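Local coordinates for putative amino acid binding protein (Streptococcus mutans, PDB 4C0R) that binds glutathione, here as its oxidized disulfide, and probably hands it to the cystine ABC importer TcyBC for uptake into the cell, at residues Ala8-Thr13 and Thr52-Gly57; Ile29-Glu34 and Lys209-Leu214; Glu34-Ser39 and Val44-Thr49; Asn69-Lys74 and Gly117-Pro122. All blocks are in the same frame, centred on the assembly; numbering follows the deposited sequence.

Contact 1: Ala8-Thr13 and Thr52-Gly57; sequences ATVGTT and TSIFSG. With GDS (oxidized glutathione disulfide), chain C.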
# COMPACT_ATOMS: atom_id res chain seq x y z
N ALA A 8 -6.91 -11.57 -0.91
CA ALA A 8 -6.46 -11.12 -2.24
C ALA A 8 -5.43 -10.01 -2.14
O ALA A 8 -5.54 -9.11 -1.31
CB ALA A 8 -7.64 -10.65 -3.07
N THR A 9 -4.37 -10.14 -2.97
CA THR A 9 -3.30 -9.19 -2.98
C THR A 9 -2.80 -9.01 -4.38
O THR A 9 -3.06 -9.86 -5.21
CB THR A 9 -2.18 -9.64 -2.03
OG1 THR A 9 -1.23 -8.61 -1.86
CG2 THR A 9 -1.50 -10.89 -2.55
N VAL A 10 -2.03 -7.95 -4.66
CA VAL A 10 -1.45 -7.81 -6.00
C VAL A 10 -0.08 -8.47 -6.03
O VAL A 10 0.29 -9.11 -7.03
CB VAL A 10 -1.32 -6.34 -6.43
CG1 VAL A 10 -0.91 -6.27 -7.87
CG2 VAL A 10 -2.67 -5.59 -6.25
N GLY A 11 0.71 -8.35 -4.97
CA GLY A 11 1.98 -9.04 -4.92
C GLY A 11 3.06 -8.39 -5.77
O GLY A 11 4.09 -9.05 -6.07
N THR A 12 2.91 -7.10 -6.08
CA THR A 12 3.92 -6.33 -6.80
C THR A 12 4.33 -5.05 -6.12
O THR A 12 4.73 -4.06 -6.78
CB THR A 12 3.47 -6.01 -8.22
OG1 THR A 12 2.30 -5.20 -8.15
CG2 THR A 12 3.17 -7.34 -8.98
N THR A 13 4.25 -5.03 -4.80
CA THR A 13 4.52 -3.85 -4.00
C THR A 13 5.48 -4.17 -2.85
O THR A 13 5.06 -4.22 -1.68
CB THR A 13 3.20 -3.22 -3.50
OG1 THR A 13 2.25 -3.13 -4.59
CG2 THR A 13 3.40 -1.84 -2.91
N THR A 52 -7.58 -4.19 -9.49
CA THR A 52 -9.00 -3.86 -9.56
C THR A 52 -9.86 -5.05 -9.13
O THR A 52 -10.93 -4.87 -8.57
CB THR A 52 -9.42 -3.32 -10.96
OG1 THR A 52 -9.04 -4.24 -11.96
CG2 THR A 52 -8.74 -2.01 -11.22
N SER A 53 -9.33 -6.25 -9.31
CA SER A 53 -10.04 -7.48 -8.97
C SER A 53 -10.10 -7.71 -7.45
O SER A 53 -11.00 -8.39 -6.96
CB SER A 53 -9.39 -8.71 -9.62
OG SER A 53 -9.55 -8.64 -11.02
N ILE A 54 -9.18 -7.13 -6.69
CA ILE A 54 -9.28 -7.22 -5.23
C ILE A 54 -10.62 -6.66 -4.84
O ILE A 54 -11.39 -7.28 -4.10
CB ILE A 54 -8.17 -6.45 -4.52
CG1 ILE A 54 -6.82 -7.11 -4.74
CG2 ILE A 54 -8.49 -6.35 -3.02
CD1 ILE A 54 -5.66 -6.33 -4.18
N PHE A 55 -10.90 -5.47 -5.36
CA PHE A 55 -12.10 -4.77 -4.96
C PHE A 55 -13.35 -5.42 -5.56
O PHE A 55 -14.32 -5.56 -4.86
CB PHE A 55 -11.97 -3.29 -5.32
CG PHE A 55 -10.83 -2.64 -4.62
CD1 PHE A 55 -10.98 -2.14 -3.34
CD2 PHE A 55 -9.58 -2.58 -5.22
CE1 PHE A 55 -9.90 -1.57 -2.68
CE2 PHE A 55 -8.48 -2.02 -4.55
CZ PHE A 55 -8.67 -1.51 -3.28
N SER A 56 -13.30 -5.83 -6.81
CA SER A 56 -14.53 -6.42 -7.38
C SER A 56 -14.81 -7.79 -6.75
O SER A 56 -15.96 -8.20 -6.56
CB SER A 56 -14.46 -6.48 -8.90
OG SER A 56 -13.41 -7.30 -9.34
N GLY A 57 -13.76 -8.50 -6.36
CA GLY A 57 -13.93 -9.77 -5.68
C GLY A 57 -14.42 -9.64 -4.26
O GLY A 57 -15.18 -10.48 -3.78
CD1 GDS C . -2.09 -2.58 -11.99
N2 GDS C . -0.71 -2.11 -11.80
CA2 GDS C . 0.08 -2.91 -10.93
C2 GDS C . 0.77 -4.11 -11.47
O2 GDS C . 1.10 -5.05 -10.71
CB2 GDS C . 0.24 -2.65 -9.48
SG2 GDS C . -0.48 -1.11 -8.94
N3 GDS C . 1.05 -4.14 -12.89
CA3 GDS C . 1.64 -5.33 -13.48
C3 GDS C . 0.47 -5.99 -14.21
OE3 GDS C . 0.64 -6.58 -15.32
OE4 GDS C . -0.70 -5.97 -13.74
N4 GDS C . 0.54 0.92 -6.63
CA4 GDS C . 1.51 1.60 -7.46
C4 GDS C . 0.94 2.87 -7.98
OE5 GDS C . -0.04 3.45 -7.41
OE6 GDS C . 1.51 3.38 -8.99
C5 GDS C . 0.87 -0.37 -6.11
O5 GDS C . 1.98 -0.85 -6.33
CA5 GDS C . -0.23 -1.02 -5.40
N5 GDS C . -1.09 -0.24 -4.62
CB5 GDS C . -0.81 -2.18 -6.13
SG5 GDS C . -1.83 -1.57 -7.50
CA6 GDS C . -2.22 3.43 -1.87
C6 GDS C . -3.70 3.10 -1.95
OE7 GDS C . -4.32 3.35 -3.02
OE8 GDS C . -4.29 2.58 -0.97
N6 GDS C . -1.80 3.27 -0.46
CB6 GDS C . -1.43 2.58 -2.79
CG6 GDS C . -1.91 1.11 -2.68
CD6 GDS C . -0.85 0.25 -3.33
O6 GDS C . 0.22 -0.08 -2.82
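A8, T9 and V10, at the end of central strand 3-9 and the turn beyond it, meet I54 of helix 51-59, the helix that carries the chain from strand 42-48 across strand 3-9 to strand 65-71. I54 is the one residue of the helical segment that reaches the strand. Its CG1 rests on A8 CB at 4.0 Å, and its terminal CD1 runs on past T9 CA (3.9 Å) to V10 CG2 (3.7 Å), so the long branch bridges three successive residues. The side chains of I54 and V10 cross at about a right angle. V10 is two-sided. With CG1 anti to the backbone N (chi1 -172°), its methyls face the two cysteinyl CB atoms that flank the disulfide: CG1 lies 4.1 Å from GDS CB2 and CG2 3.9 Å from GDS CB5, one beside each half of the ligand. I54 therefore backs a residue of the pocket wall without approaching GDS itself. Beyond G11, which turns with positive phi, two hydroxyls give their protons to peptide carbonyls of the ligand. T12 OG1 donates to GDS O2 at 2.8 Å, and T13 OG1 to GDS O5 at 2.9 Å; T13 OG1 is also bonded to the amide of N68, whose OD1 takes V10 N and G11 N and steadies the turn. T12 and T13 both face S17 in a classic beta bulge. This is a parallel beta-alpha-beta crossover with its ligand-binding turn at the C-terminal end of strand 3-9, typical of the periplasmic-binding-protein fold.

Contact 2: Ile29-Glu34 and Lys209-Leu214; sequences IEVAKE and KRLKKL
Helices 29-34 and 209-214 pass nearly perpendicular to each other, at 100°, with their axes 10.8 Å apart at the closest; the CA atoms of V31 and L211, and of E34 and L214, come nearest. That separation leaves room for side chains between the backbones. V31 CG1 meets L211 CD2 at 3.9 Å, the two chains crossing at about a right angle, while L214 CD1 packs at 3.9 Å on the methylene CG of E34. The polar link comes from R210. Its chain bends at chi2 and chi3 and swings the guanidinium edge to the other helix, where NH2 donates to E34 O at 2.8 Å. The oxygen lies almost in the guanidinium plane, although the donor stands 32° out of the carbonyl plane. NE of R210 donates to V35 O, so neighbouring carbonyls near the C-terminal end of helix 27-36 share one positive group, which probably suits that end of the helix dipole. A water accepts from R210 NH2 at 2.7 Å and donates to E34 OE2, relaying the carboxylate to the arginine without direct contact. Around this crossing, V31 also packs on L223 of helix 219-228 and F194 of strand 191-196, L211 reaches strand 81-96, and T219 adjoins both E34 and L214.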
# COMPACT_ATOMS: atom_id res chain seq x y z
N ILE A 29 1.32 -9.93 4.05
CA ILE A 29 1.15 -11.36 4.00
C ILE A 29 1.59 -12.03 5.28
O ILE A 29 0.88 -12.92 5.82
CB ILE A 29 1.92 -11.95 2.79
CG1 ILE A 29 1.46 -11.31 1.47
CG2 ILE A 29 1.70 -13.46 2.76
CD1 ILE A 29 -0.01 -11.41 1.20
N GLU A 30 2.74 -11.62 5.79
CA GLU A 30 3.28 -12.25 6.96
C GLU A 30 2.51 -11.83 8.22
O GLU A 30 2.36 -12.63 9.18
CB GLU A 30 4.77 -11.95 7.06
CG GLU A 30 5.55 -12.46 5.90
CD GLU A 30 5.60 -13.99 5.75
OE1 GLU A 30 5.19 -14.75 6.65
OE2 GLU A 30 6.06 -14.48 4.69
N VAL A 31 2.01 -10.59 8.26
CA VAL A 31 1.09 -10.22 9.32
C VAL A 31 -0.17 -11.05 9.31
O VAL A 31 -0.60 -11.55 10.33
CB VAL A 31 0.77 -8.70 9.34
CG1 VAL A 31 -0.31 -8.41 10.37
CG2 VAL A 31 2.08 -7.88 9.66
N ALA A 32 -0.78 -11.19 8.13
CA ALA A 32 -1.94 -12.04 8.02
C ALA A 32 -1.64 -13.48 8.50
O ALA A 32 -2.43 -14.05 9.26
CB ALA A 32 -2.46 -12.03 6.59
N LYS A 33 -0.52 -14.06 8.05
CA LYS A 33 -0.17 -15.41 8.47
C LYS A 33 -0.04 -15.47 9.99
O LYS A 33 -0.48 -16.43 10.61
CB LYS A 33 1.10 -15.90 7.79
CG LYS A 33 0.80 -16.35 6.34
CD LYS A 33 2.00 -16.85 5.58
CE LYS A 33 1.62 -17.21 4.17
NZ LYS A 33 2.72 -18.00 3.55
N GLU A 34 0.59 -14.48 10.58
CA GLU A 34 0.73 -14.49 12.04
C GLU A 34 -0.62 -14.34 12.74
O GLU A 34 -0.89 -15.07 13.70
CB GLU A 34 1.69 -13.40 12.48
CG GLU A 34 2.10 -13.47 13.95
CD GLU A 34 3.07 -14.60 14.25
OE1 GLU A 34 3.83 -15.00 13.34
OE2 GLU A 34 3.03 -15.07 15.39
N LYS A 209 -8.77 -8.36 17.09
CA LYS A 209 -8.37 -8.89 18.37
C LYS A 209 -6.91 -9.37 18.31
O LYS A 209 -6.08 -9.10 19.22
CB LYS A 209 -9.29 -10.02 18.78
N ARG A 210 -6.58 -10.07 17.22
CA ARG A 210 -5.20 -10.54 17.03
C ARG A 210 -4.21 -9.38 16.88
O ARG A 210 -3.09 -9.43 17.39
CB ARG A 210 -5.14 -11.49 15.85
CG ARG A 210 -5.87 -12.83 16.11
CD ARG A 210 -5.11 -13.75 17.00
NE ARG A 210 -3.87 -14.18 16.42
CZ ARG A 210 -2.79 -14.54 17.07
NH1 ARG A 210 -2.81 -14.61 18.41
NH2 ARG A 210 -1.69 -14.85 16.41
N LEU A 211 -4.56 -8.36 16.08
CA LEU A 211 -3.65 -7.26 15.88
C LEU A 211 -3.35 -6.57 17.21
O LEU A 211 -2.21 -6.17 17.44
CB LEU A 211 -4.18 -6.24 14.89
CG LEU A 211 -4.25 -6.69 13.44
CD1 LEU A 211 -5.01 -5.69 12.54
CD2 LEU A 211 -2.88 -6.86 12.93
N LYS A 212 -4.34 -6.49 18.09
CA LYS A 212 -4.12 -5.80 19.39
C LYS A 212 -3.18 -6.65 20.19
O LYS A 212 -2.23 -6.16 20.79
CB LYS A 212 -5.42 -5.60 20.13
CG LYS A 212 -5.19 -4.98 21.53
N LYS A 213 -3.38 -7.96 20.16
CA LYS A 213 -2.52 -8.86 20.91
C LYS A 213 -1.07 -8.82 20.40
O LYS A 213 -0.11 -8.74 21.18
CB LYS A 213 -3.08 -10.28 20.91
CG LYS A 213 -2.23 -11.29 21.60
CD LYS A 213 -2.90 -12.64 21.62
CE LYS A 213 -2.06 -13.69 22.38
NZ LYS A 213 -2.69 -15.04 22.29
N LEU A 214 -0.92 -8.83 19.07
CA LEU A 214 0.38 -8.85 18.45
C LEU A 214 1.09 -7.51 18.59
O LEU A 214 2.33 -7.45 18.62
CB LEU A 214 0.27 -9.28 17.00
CG LEU A 214 -0.25 -10.70 16.76
CD1 LEU A 214 -0.44 -10.84 15.26
CD2 LEU A 214 0.65 -11.77 17.34
O HOH W 1 0.75 -15.63 17.37

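Contact 3: Glu34-Ser39 and Val44-Thr49; sequences EVFKAS and VKYQKT
V44 opens strand segment 44-49 against F36, near the end of helix 27-36. Its CG2 sits over one face of the phenyl ring, 3.7 Å from the centroid and 21° off the ring normal, a CH-pi contact leaning toward CG, the nearest ring atom at 3.4 Å. The other face of F36 carries V35 CG1, so the ring is sandwiched between two valine methyls. V44 divides its branches: chi1 of -174° sets CG1 anti to the backbone N and lays it over the ring of Y46, while CG2 is left for F36. After the outward K45 comes Y46, whose hydroxyl OH approaches F36 CD2 obliquely at 4.4 Å; its ring also receives K33 in a cation-pi contact. Further along, the strand leaves the helix. Q47 NE2 turns back onto its own chain and donates nearly straight (171°) to K48 O at 2.8 Å, and T49 OG1 bonds the hydroxyl of Y63. In the other segment, a type I turn from F36 to S39 leads away from the helix toward D40 and D43, which each bind a cadmium ion together with D2. Helix 27-36 is the helical part of the connection between the parallel neighbours 3-9 and 42-48, F36 packing the strand on one side and F206, L203 and V207 of helix 201-216 on another, while K45 and Q47 bond along strand 3-9.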
# COMPACT_ATOMS: atom_id res chain seq x y z
N GLU A 34 0.59 -14.48 10.58
CA GLU A 34 0.73 -14.49 12.04
C GLU A 34 -0.62 -14.34 12.74
O GLU A 34 -0.89 -15.07 13.70
CB GLU A 34 1.69 -13.40 12.48
CG GLU A 34 2.10 -13.47 13.95
CD GLU A 34 3.07 -14.60 14.25
OE1 GLU A 34 3.83 -15.00 13.34
OE2 GLU A 34 3.03 -15.07 15.39
N VAL A 35 -1.47 -13.47 12.24
CA VAL A 35 -2.84 -13.36 12.76
C VAL A 35 -3.55 -14.72 12.77
O VAL A 35 -4.19 -15.11 13.74
CB VAL A 35 -3.63 -12.32 11.95
CG1 VAL A 35 -5.13 -12.45 12.16
CG2 VAL A 35 -3.11 -10.92 12.28
N PHE A 36 -3.52 -15.37 11.64
CA PHE A 36 -4.29 -16.58 11.45
C PHE A 36 -3.66 -17.87 12.05
O PHE A 36 -4.33 -18.91 12.09
CB PHE A 36 -4.69 -16.70 9.99
CG PHE A 36 -5.78 -15.76 9.61
CD1 PHE A 36 -7.08 -15.97 10.01
CD2 PHE A 36 -5.48 -14.57 8.93
CE1 PHE A 36 -8.09 -15.06 9.69
CE2 PHE A 36 -6.48 -13.65 8.62
CZ PHE A 36 -7.79 -13.88 9.01
N LYS A 37 -2.42 -17.79 12.53
CA LYS A 37 -1.81 -18.93 13.23
C LYS A 37 -2.66 -19.37 14.39
O LYS A 37 -2.69 -20.59 14.73
CB LYS A 37 -0.45 -18.55 13.82
CG LYS A 37 0.74 -18.90 13.08
CD LYS A 37 1.98 -18.62 14.01
N ALA A 38 -3.35 -18.44 15.07
CA ALA A 38 -4.04 -18.76 16.30
C ALA A 38 -5.51 -19.06 16.07
O ALA A 38 -6.30 -18.84 16.96
CB ALA A 38 -3.89 -17.62 17.29
N SER A 39 -5.87 -19.59 14.92
CA SER A 39 -7.27 -19.86 14.62
C SER A 39 -7.46 -21.31 14.30
O SER A 39 -6.71 -21.82 13.53
CB SER A 39 -7.67 -19.05 13.37
OG SER A 39 -9.02 -19.27 13.04
N VAL A 44 -6.68 -19.87 5.59
CA VAL A 44 -6.53 -18.78 4.65
C VAL A 44 -5.79 -19.26 3.41
O VAL A 44 -4.82 -20.04 3.48
CB VAL A 44 -5.74 -17.63 5.30
CG1 VAL A 44 -5.69 -16.39 4.39
CG2 VAL A 44 -6.37 -17.26 6.62
N LYS A 45 -6.28 -18.77 2.28
CA LYS A 45 -5.63 -18.89 0.99
C LYS A 45 -5.18 -17.52 0.57
O LYS A 45 -5.96 -16.57 0.65
CB LYS A 45 -6.58 -19.47 -0.03
CG LYS A 45 -7.01 -20.88 0.31
CD LYS A 45 -7.69 -21.54 -0.85
CE LYS A 45 -7.31 -23.01 -0.95
NZ LYS A 45 -8.46 -23.83 -1.43
N TYR A 46 -3.93 -17.42 0.16
CA TYR A 46 -3.36 -16.15 -0.24
C TYR A 46 -3.29 -16.15 -1.77
O TYR A 46 -2.58 -16.98 -2.35
CB TYR A 46 -1.95 -16.04 0.39
CG TYR A 46 -2.03 -16.09 1.88
CD1 TYR A 46 -2.02 -17.31 2.55
CD2 TYR A 46 -2.23 -14.93 2.63
CE1 TYR A 46 -2.18 -17.36 3.96
CE2 TYR A 46 -2.40 -14.97 4.01
CZ TYR A 46 -2.35 -16.16 4.67
OH TYR A 46 -2.57 -16.18 6.04
N GLN A 47 -4.02 -15.22 -2.40
CA GLN A 47 -4.22 -15.25 -3.83
C GLN A 47 -3.75 -13.97 -4.47
O GLN A 47 -4.23 -12.88 -4.12
CB GLN A 47 -5.70 -15.38 -4.09
CG GLN A 47 -6.08 -15.46 -5.55
CD GLN A 47 -5.39 -16.61 -6.26
OE1 GLN A 47 -5.55 -17.76 -5.88
NE2 GLN A 47 -4.57 -16.29 -7.25
N LYS A 48 -2.86 -14.11 -5.46
CA LYS A 48 -2.42 -12.96 -6.24
C LYS A 48 -3.51 -12.71 -7.29
O LYS A 48 -4.04 -13.65 -7.90
CB LYS A 48 -1.08 -13.30 -6.90
CG LYS A 48 -0.22 -12.16 -7.27
CD LYS A 48 1.10 -12.61 -7.87
CE LYS A 48 1.79 -11.42 -8.51
NZ LYS A 48 1.03 -11.09 -9.74
N THR A 49 -3.87 -11.46 -7.47
CA THR A 49 -4.87 -11.10 -8.44
C THR A 49 -4.60 -9.66 -8.92
O THR A 49 -3.68 -9.00 -8.42
CB THR A 49 -6.26 -11.30 -7.86
OG1 THR A 49 -7.24 -11.26 -8.92
CG2 THR A 49 -6.57 -10.23 -6.83

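Contact 4: Asn69-Lys74 and Gly117-Pro122; sequences NISYTK and GNTTVP. With GDS (oxidized glutathione disulfide), chain C.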
# COMPACT_ATOMS: atom_id res chain seq x y z
N ASN A 69 -0.84 -2.77 1.01
CA ASN A 69 -0.48 -1.36 1.33
C ASN A 69 -1.70 -0.43 1.14
O ASN A 69 -1.58 0.67 0.59
CB ASN A 69 0.67 -0.95 0.43
CG ASN A 69 1.21 0.46 0.67
OD1 ASN A 69 1.44 0.88 1.80
ND2 ASN A 69 1.46 1.16 -0.43
N ILE A 70 -2.86 -0.88 1.61
CA ILE A 70 -4.11 -0.17 1.32
C ILE A 70 -4.44 0.91 2.32
O ILE A 70 -4.53 0.65 3.50
CB ILE A 70 -5.27 -1.17 1.28
CG1 ILE A 70 -5.07 -2.16 0.13
CG2 ILE A 70 -6.64 -0.51 1.12
CD1 ILE A 70 -6.04 -3.41 0.18
N SER A 71 -4.63 2.12 1.83
CA SER A 71 -4.99 3.27 2.63
C SER A 71 -6.50 3.31 2.93
O SER A 71 -7.30 2.71 2.24
CB SER A 71 -4.71 4.56 1.83
OG SER A 71 -3.34 4.69 1.51
N TYR A 72 -6.86 4.06 3.96
CA TYR A 72 -8.26 4.40 4.20
C TYR A 72 -8.71 5.48 3.23
O TYR A 72 -8.05 6.55 3.10
CB TYR A 72 -8.40 5.01 5.59
CG TYR A 72 -9.82 5.40 5.88
CD1 TYR A 72 -10.72 4.44 6.26
CD2 TYR A 72 -10.24 6.71 5.75
CE1 TYR A 72 -12.04 4.77 6.54
CE2 TYR A 72 -11.60 7.04 6.02
CZ TYR A 72 -12.44 6.04 6.43
OH TYR A 72 -13.81 6.25 6.69
N THR A 73 -9.88 5.29 2.59
CA THR A 73 -10.59 6.42 1.99
C THR A 73 -12.04 6.26 2.32
O THR A 73 -12.53 5.16 2.56
CB THR A 73 -10.48 6.48 0.44
OG1 THR A 73 -11.19 5.38 -0.12
CG2 THR A 73 -9.03 6.40 -0.05
N LYS A 74 -12.74 7.39 2.36
CA LYS A 74 -14.20 7.33 2.55
C LYS A 74 -14.88 6.52 1.46
O LYS A 74 -15.80 5.74 1.76
CB LYS A 74 -14.75 8.76 2.61
CG LYS A 74 -14.17 9.60 3.73
N GLY A 117 -7.40 3.82 -9.50
CA GLY A 117 -7.93 3.30 -8.24
C GLY A 117 -6.93 3.44 -7.11
O GLY A 117 -7.30 3.14 -5.97
N ASN A 118 -5.70 3.90 -7.38
CA ASN A 118 -4.79 4.16 -6.27
C ASN A 118 -4.97 5.59 -5.76
O ASN A 118 -5.41 6.48 -6.53
CB ASN A 118 -3.33 3.95 -6.68
CG ASN A 118 -2.99 2.48 -6.81
OD1 ASN A 118 -2.46 1.85 -5.89
ND2 ASN A 118 -3.32 1.90 -7.95
N THR A 119 -4.65 5.85 -4.50
CA THR A 119 -5.02 7.10 -3.87
C THR A 119 -4.31 8.31 -4.44
O THR A 119 -4.81 9.42 -4.29
CB THR A 119 -4.79 7.07 -2.39
OG1 THR A 119 -3.48 6.55 -2.17
CG2 THR A 119 -5.85 6.21 -1.72
N THR A 120 -3.18 8.11 -5.10
CA THR A 120 -2.48 9.25 -5.70
C THR A 120 -3.25 9.79 -6.91
O THR A 120 -2.98 10.93 -7.33
CB THR A 120 -1.03 8.93 -6.12
OG1 THR A 120 -1.00 7.73 -6.92
CG2 THR A 120 -0.16 8.76 -4.86
N VAL A 121 -4.16 8.99 -7.48
CA VAL A 121 -4.91 9.49 -8.63
C VAL A 121 -5.82 10.65 -8.25
O VAL A 121 -5.64 11.76 -8.79
CB VAL A 121 -5.67 8.37 -9.38
CG1 VAL A 121 -6.60 8.98 -10.48
CG2 VAL A 121 -4.72 7.42 -9.99
N PRO A 122 -6.75 10.47 -7.30
CA PRO A 122 -7.57 11.63 -6.92
C PRO A 122 -6.75 12.77 -6.31
O PRO A 122 -7.09 13.92 -6.41
CB PRO A 122 -8.57 11.06 -5.89
CG PRO A 122 -8.07 9.70 -5.55
CD PRO A 122 -7.27 9.22 -6.72
CD1 GDS C . -2.09 -2.58 -11.99
N2 GDS C . -0.71 -2.11 -11.80
CA2 GDS C . 0.08 -2.91 -10.93
C2 GDS C . 0.77 -4.11 -11.47
O2 GDS C . 1.10 -5.05 -10.71
CB2 GDS C . 0.24 -2.65 -9.48
SG2 GDS C . -0.48 -1.11 -8.94
N3 GDS C . 1.05 -4.14 -12.89
CA3 GDS C . 1.64 -5.33 -13.48
C3 GDS C . 0.47 -5.99 -14.21
OE3 GDS C . 0.64 -6.58 -15.32
OE4 GDS C . -0.70 -5.97 -13.74
N4 GDS C . 0.54 0.92 -6.63
CA4 GDS C . 1.51 1.60 -7.46
C4 GDS C . 0.94 2.87 -7.98
OE5 GDS C . -0.04 3.45 -7.41
OE6 GDS C . 1.51 3.38 -8.99
C5 GDS C . 0.87 -0.37 -6.11
O5 GDS C . 1.98 -0.85 -6.33
CA5 GDS C . -0.23 -1.02 -5.40
N5 GDS C . -1.09 -0.24 -4.62
CB5 GDS C . -0.81 -2.18 -6.13
SG5 GDS C . -1.83 -1.57 -7.50
CA6 GDS C . -2.22 3.43 -1.87
C6 GDS C . -3.70 3.10 -1.95
OE7 GDS C . -4.32 3.35 -3.02
OE8 GDS C . -4.29 2.58 -0.97
N6 GDS C . -1.80 3.27 -0.46
CB6 GDS C . -1.43 2.58 -2.79
CG6 GDS C . -1.91 1.11 -2.68
CD6 GDS C . -0.85 0.25 -3.33
O6 GDS C . 0.22 -0.08 -2.82
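The ligand's amino nitrogen, GDS N6, is gripped by S71 OG at 2.9 Å and N69 O at 2.8 Å, donating to both, while S71 CB leans across the cleft on T119 CG2 at 4.1 Å. The carboxylate of the same gamma-glutamyl head is shared between the two segments. S71 N donates to GDS OE8 almost straight, at 178°, and T119 N gives its hydrogen to GDS OE7 from the other side of the cleft, at 2.9 Å, just ahead of helix 120-130, whose N-terminal end probably adds to the pull on the charge. Two side-chain amides then hold the stretch that follows in the same glutathione half. N69 ND2 donates to the gamma-carbonyl GDS O6; N118 OD1, with its ND2 tied to V115 O, accepts from GDS N4 at 3.2 Å and more weakly from GDS N5. The direct touch between the two segments is small and apolar: T73 CG2 and T119 CG2 meet obliquely at 3.6 Å. Both threonines place OG1 between backbone N and carbonyl carbon, and T73 OG1 uses that position to cap R76 N at the start of helix 74-77. R76 itself bonds S71 O, G117 O and GDS, tying the lobes together at the ligand. An alpha-amino and alpha-carboxylate group held between two lobes by main chain, serine and arginine, with E163 also bonded to the ligand, is consistent with the amino-acid site of family 3 solute-binding proteins.

How the contacts relate
Contacts 1 and 2 are buried, contact 3 is partly buried, and contact 4 lies at the surface of the cleft. Contacts 1 and 4 share the ligand and reach adjacent strands of one sheet, yet between its segments contact 1 is purely apolar, with two threonine hydroxyls bonding ligand carbonyls beside it, whereas contact 4 bonds chiefly the glutamyl part of the ligand. Contacts 2 and 3 both use helix 27-36 and share E34, with centres about 10 Å apart; R210 and Y46 reach from one into the other. Neither touches the ligand: their chemistry is methyl packing, a CH-pi contact and an arginine on helix carbonyls. Strand 3-9 links contacts 1 and 3 through backbone pairing with Q47 and T49.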